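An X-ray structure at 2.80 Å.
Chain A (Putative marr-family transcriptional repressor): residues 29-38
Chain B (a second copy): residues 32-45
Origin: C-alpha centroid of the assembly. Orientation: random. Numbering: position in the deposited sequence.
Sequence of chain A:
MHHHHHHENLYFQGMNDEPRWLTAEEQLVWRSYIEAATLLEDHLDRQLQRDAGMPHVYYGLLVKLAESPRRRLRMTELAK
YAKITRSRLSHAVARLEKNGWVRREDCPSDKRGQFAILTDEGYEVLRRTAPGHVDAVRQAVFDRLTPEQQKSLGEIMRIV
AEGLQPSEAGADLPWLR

Chain A 29-38: VWRSYIEAAT
Chain B, residues 32-45: SYIEAATLLEDHLD

Both stretches are helical throughout, each a segment of a longer helix. Backbone phi/psi values lie near -60/-48, and i to i+4 hydrogen bonds run along both, for example A37(A) N to Y33(A) O at 2.9 Å and L44(B) N to L40(B) O at 2.8 Å; D42(B) N to T38(B) O, at 3.3 Å, is weak. The axes approach to 11.8 Å and cross at -108°, neither parallel nor antiparallel. The register is set by the two copies of one alanine: A37(A) CA lies 7.4 Å from A37(B) CA.

Around this point the contact is reciprocal. Both tyrosines have chi1 173° (t) and chi2 near 78°, which carries each ring end across to the other helix. Y33(A) OH reaches A37(B) CA at 3.4 Å, and Y33(B) OH reaches A37(A) CA at 3.4 Å; these are van der Waals contacts against small residues. The rings meet obliquely, Y33(A) CE1 to Y33(B) CE1 at 4.3 Å.

Farther along chain B, packing is apolar. L40(B) CD1 lies 4.0 Å from Y33(A) CE2 and 4.2 Å from W30(A) CZ3. With W30(A) at chi1 -178° (t), chi2 -120°, its ring edge also meets L44(B) (m, t), CZ2 to CD1 at 3.6 Å. No hydrogen bond crosses between the stretches, which together bury 279 Å².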

# COMPACT_ATOMS: atom_id res chain seq x y z
N VAL A 29 2.25 12.00 -11.87
CA VAL A 29 1.20 11.88 -10.85
C VAL A 29 1.28 10.48 -10.27
O VAL A 29 1.36 10.31 -9.06
CB VAL A 29 -0.20 12.13 -11.45
CG1 VAL A 29 -1.30 11.67 -10.49
CG2 VAL A 29 -0.37 13.62 -11.77
N TRP A 30 1.28 9.49 -11.16
CA TRP A 30 1.34 8.09 -10.77
C TRP A 30 2.55 7.79 -9.89
O TRP A 30 2.42 7.17 -8.84
CB TRP A 30 1.35 7.20 -12.01
CG TRP A 30 1.37 5.75 -11.71
CD1 TRP A 30 2.32 4.85 -12.07
CD2 TRP A 30 0.39 5.01 -10.96
NE1 TRP A 30 2.00 3.60 -11.60
CE2 TRP A 30 0.81 3.67 -10.92
CE3 TRP A 30 -0.80 5.36 -10.33
CZ2 TRP A 30 0.09 2.68 -10.28
CZ3 TRP A 30 -1.53 4.37 -9.69
CH2 TRP A 30 -1.08 3.05 -9.67
N ARG A 31 3.70 8.27 -10.29
CA ARG A 31 4.91 8.06 -9.48
C ARG A 31 4.70 8.58 -8.08
O ARG A 31 4.94 7.87 -7.11
CB ARG A 31 6.10 8.81 -10.07
CG ARG A 31 7.31 7.91 -10.38
CD ARG A 31 8.16 8.56 -11.44
NE ARG A 31 8.99 9.60 -10.81
CZ ARG A 31 9.81 10.41 -11.47
NH1 ARG A 31 9.93 10.30 -12.79
NH2 ARG A 31 10.50 11.32 -10.80
N SER A 32 4.27 9.83 -7.98
CA SER A 32 4.16 10.45 -6.67
C SER A 32 3.06 9.80 -5.83
O SER A 32 3.17 9.74 -4.61
CB SER A 32 3.98 11.96 -6.80
OG SER A 32 2.78 12.28 -7.45
N TYR A 33 2.04 9.23 -6.48
CA TYR A 33 1.10 8.37 -5.77
C TYR A 33 1.82 7.16 -5.16
O TYR A 33 1.76 6.94 -3.96
CB TYR A 33 -0.04 7.89 -6.65
CG TYR A 33 -0.90 6.87 -5.94
CD1 TYR A 33 -1.85 7.27 -5.00
CD2 TYR A 33 -0.73 5.51 -6.17
CE1 TYR A 33 -2.62 6.34 -4.32
CE2 TYR A 33 -1.50 4.57 -5.49
CZ TYR A 33 -2.44 4.99 -4.57
OH TYR A 33 -3.22 4.07 -3.89
N ILE A 34 2.51 6.40 -6.00
CA ILE A 34 3.23 5.19 -5.55
C ILE A 34 4.13 5.47 -4.35
O ILE A 34 4.08 4.77 -3.37
CB ILE A 34 4.11 4.56 -6.66
CG1 ILE A 34 3.27 4.18 -7.88
CG2 ILE A 34 4.80 3.31 -6.14
CD1 ILE A 34 2.15 3.20 -7.59
N GLU A 35 4.93 6.53 -4.44
CA GLU A 35 5.86 6.88 -3.37
C GLU A 35 5.09 7.16 -2.09
O GLU A 35 5.37 6.59 -1.03
CB GLU A 35 6.72 8.12 -3.74
CG GLU A 35 7.50 8.03 -5.06
CD GLU A 35 8.48 9.18 -5.28
OE1 GLU A 35 8.34 10.26 -4.64
OE2 GLU A 35 9.42 9.01 -6.11
N ALA A 36 4.11 8.05 -2.19
CA ALA A 36 3.33 8.48 -1.02
C ALA A 36 2.76 7.28 -0.31
O ALA A 36 2.99 7.07 0.89
CB ALA A 36 2.22 9.42 -1.45
N ALA A 37 2.05 6.46 -1.07
CA ALA A 37 1.43 5.27 -0.51
C ALA A 37 2.44 4.35 0.14
O ALA A 37 2.21 3.83 1.24
CB ALA A 37 0.66 4.52 -1.59
N THR A 38 3.57 4.12 -0.54
CA THR A 38 4.57 3.20 -0.03
C THR A 38 5.20 3.78 1.23
O THR A 38 5.56 3.01 2.13
CB THR A 38 5.67 2.89 -1.06
OG1 THR A 38 5.07 2.46 -2.29
CG2 THR A 38 6.62 1.79 -0.56
N SER B 32 -11.84 6.04 2.63
CA SER B 32 -11.88 5.81 1.18
C SER B 32 -10.48 5.79 0.57
O SER B 32 -10.24 5.06 -0.41
CB SER B 32 -12.80 6.80 0.47
OG SER B 32 -12.32 8.12 0.58
N TYR B 33 -9.54 6.53 1.14
CA TYR B 33 -8.15 6.37 0.76
C TYR B 33 -7.68 4.95 1.03
O TYR B 33 -7.19 4.28 0.11
CB TYR B 33 -7.22 7.35 1.49
CG TYR B 33 -5.77 7.04 1.20
CD1 TYR B 33 -5.17 7.43 0.01
CD2 TYR B 33 -5.00 6.33 2.12
CE1 TYR B 33 -3.83 7.13 -0.27
CE2 TYR B 33 -3.66 6.02 1.86
CZ TYR B 33 -3.08 6.42 0.66
OH TYR B 33 -1.76 6.12 0.40
N ILE B 34 -7.82 4.49 2.27
CA ILE B 34 -7.34 3.16 2.65
C ILE B 34 -7.87 2.09 1.70
O ILE B 34 -7.10 1.25 1.23
CB ILE B 34 -7.74 2.77 4.10
CG1 ILE B 34 -7.19 3.76 5.13
CG2 ILE B 34 -7.22 1.38 4.45
CD1 ILE B 34 -5.68 3.88 5.13
N GLU B 35 -9.17 2.11 1.42
CA GLU B 35 -9.78 1.10 0.57
C GLU B 35 -9.18 1.11 -0.80
O GLU B 35 -8.71 0.09 -1.32
CB GLU B 35 -11.26 1.37 0.40
N ALA B 36 -9.19 2.30 -1.39
CA ALA B 36 -8.69 2.47 -2.74
C ALA B 36 -7.30 1.90 -2.84
O ALA B 36 -7.02 1.05 -3.70
CB ALA B 36 -8.69 3.94 -3.10
N ALA B 37 -6.42 2.37 -1.96
CA ALA B 37 -5.02 1.94 -1.99
C ALA B 37 -4.89 0.43 -1.84
O ALA B 37 -4.13 -0.21 -2.58
CB ALA B 37 -4.22 2.63 -0.90
N THR B 38 -5.64 -0.14 -0.91
CA THR B 38 -5.56 -1.57 -0.67
C THR B 38 -6.08 -2.35 -1.87
O THR B 38 -5.58 -3.43 -2.16
CB THR B 38 -6.33 -1.99 0.61
OG1 THR B 38 -5.92 -1.18 1.71
CG2 THR B 38 -6.09 -3.46 0.94
N LEU B 39 -7.08 -1.80 -2.57
CA LEU B 39 -7.66 -2.45 -3.75
C LEU B 39 -6.77 -2.28 -4.96
O LEU B 39 -6.65 -3.22 -5.77
CB LEU B 39 -9.05 -1.91 -4.06
CG LEU B 39 -10.21 -2.28 -3.11
CD1 LEU B 39 -11.39 -1.36 -3.37
CD2 LEU B 39 -10.64 -3.74 -3.26
N LEU B 40 -6.15 -1.11 -5.12
CA LEU B 40 -5.19 -0.91 -6.23
C LEU B 40 -3.97 -1.84 -6.13
O LEU B 40 -3.65 -2.55 -7.07
CB LEU B 40 -4.70 0.53 -6.27
CG LEU B 40 -5.23 1.41 -7.42
CD1 LEU B 40 -4.63 2.80 -7.28
CD2 LEU B 40 -4.90 0.82 -8.77
N GLU B 41 -3.30 -1.84 -4.99
CA GLU B 41 -2.17 -2.71 -4.78
C GLU B 41 -2.56 -4.15 -5.09
O GLU B 41 -1.78 -4.90 -5.69
CB GLU B 41 -1.71 -2.60 -3.32
N ASP B 42 -3.76 -4.54 -4.69
CA ASP B 42 -4.23 -5.89 -4.96
C ASP B 42 -4.44 -6.12 -6.46
O ASP B 42 -4.02 -7.15 -7.01
CB ASP B 42 -5.54 -6.13 -4.21
CG ASP B 42 -6.07 -7.52 -4.43
OD1 ASP B 42 -6.82 -7.74 -5.40
OD2 ASP B 42 -5.73 -8.42 -3.63
N HIS B 43 -5.11 -5.18 -7.12
CA HIS B 43 -5.44 -5.31 -8.51
C HIS B 43 -4.15 -5.36 -9.35
O HIS B 43 -4.02 -6.18 -10.28
CB HIS B 43 -6.35 -4.15 -8.94
CG HIS B 43 -6.71 -4.17 -10.40
ND1 HIS B 43 -7.28 -5.26 -11.01
CD2 HIS B 43 -6.58 -3.22 -11.36
CE1 HIS B 43 -7.47 -4.99 -12.29
NE2 HIS B 43 -7.06 -3.76 -12.53
N LEU B 44 -3.19 -4.50 -9.00
CA LEU B 44 -1.96 -4.38 -9.79
C LEU B 44 -0.98 -5.53 -9.54
O LEU B 44 -0.44 -6.09 -10.48
CB LEU B 44 -1.30 -3.03 -9.52
CG LEU B 44 -2.17 -1.82 -9.92
CD1 LEU B 44 -1.38 -0.53 -9.84
CD2 LEU B 44 -2.77 -1.98 -11.31
N ASP B 45 -0.77 -5.88 -8.27
CA ASP B 45 -0.02 -7.08 -7.91
C ASP B 45 -0.50 -8.26 -8.67
O ASP B 45 0.30 -9.03 -9.18
CB ASP B 45 -0.14 -7.40 -6.42
CG ASP B 45 0.88 -6.68 -5.56
OD1 ASP B 45 1.80 -6.00 -6.09
OD2 ASP B 45 0.77 -6.84 -4.31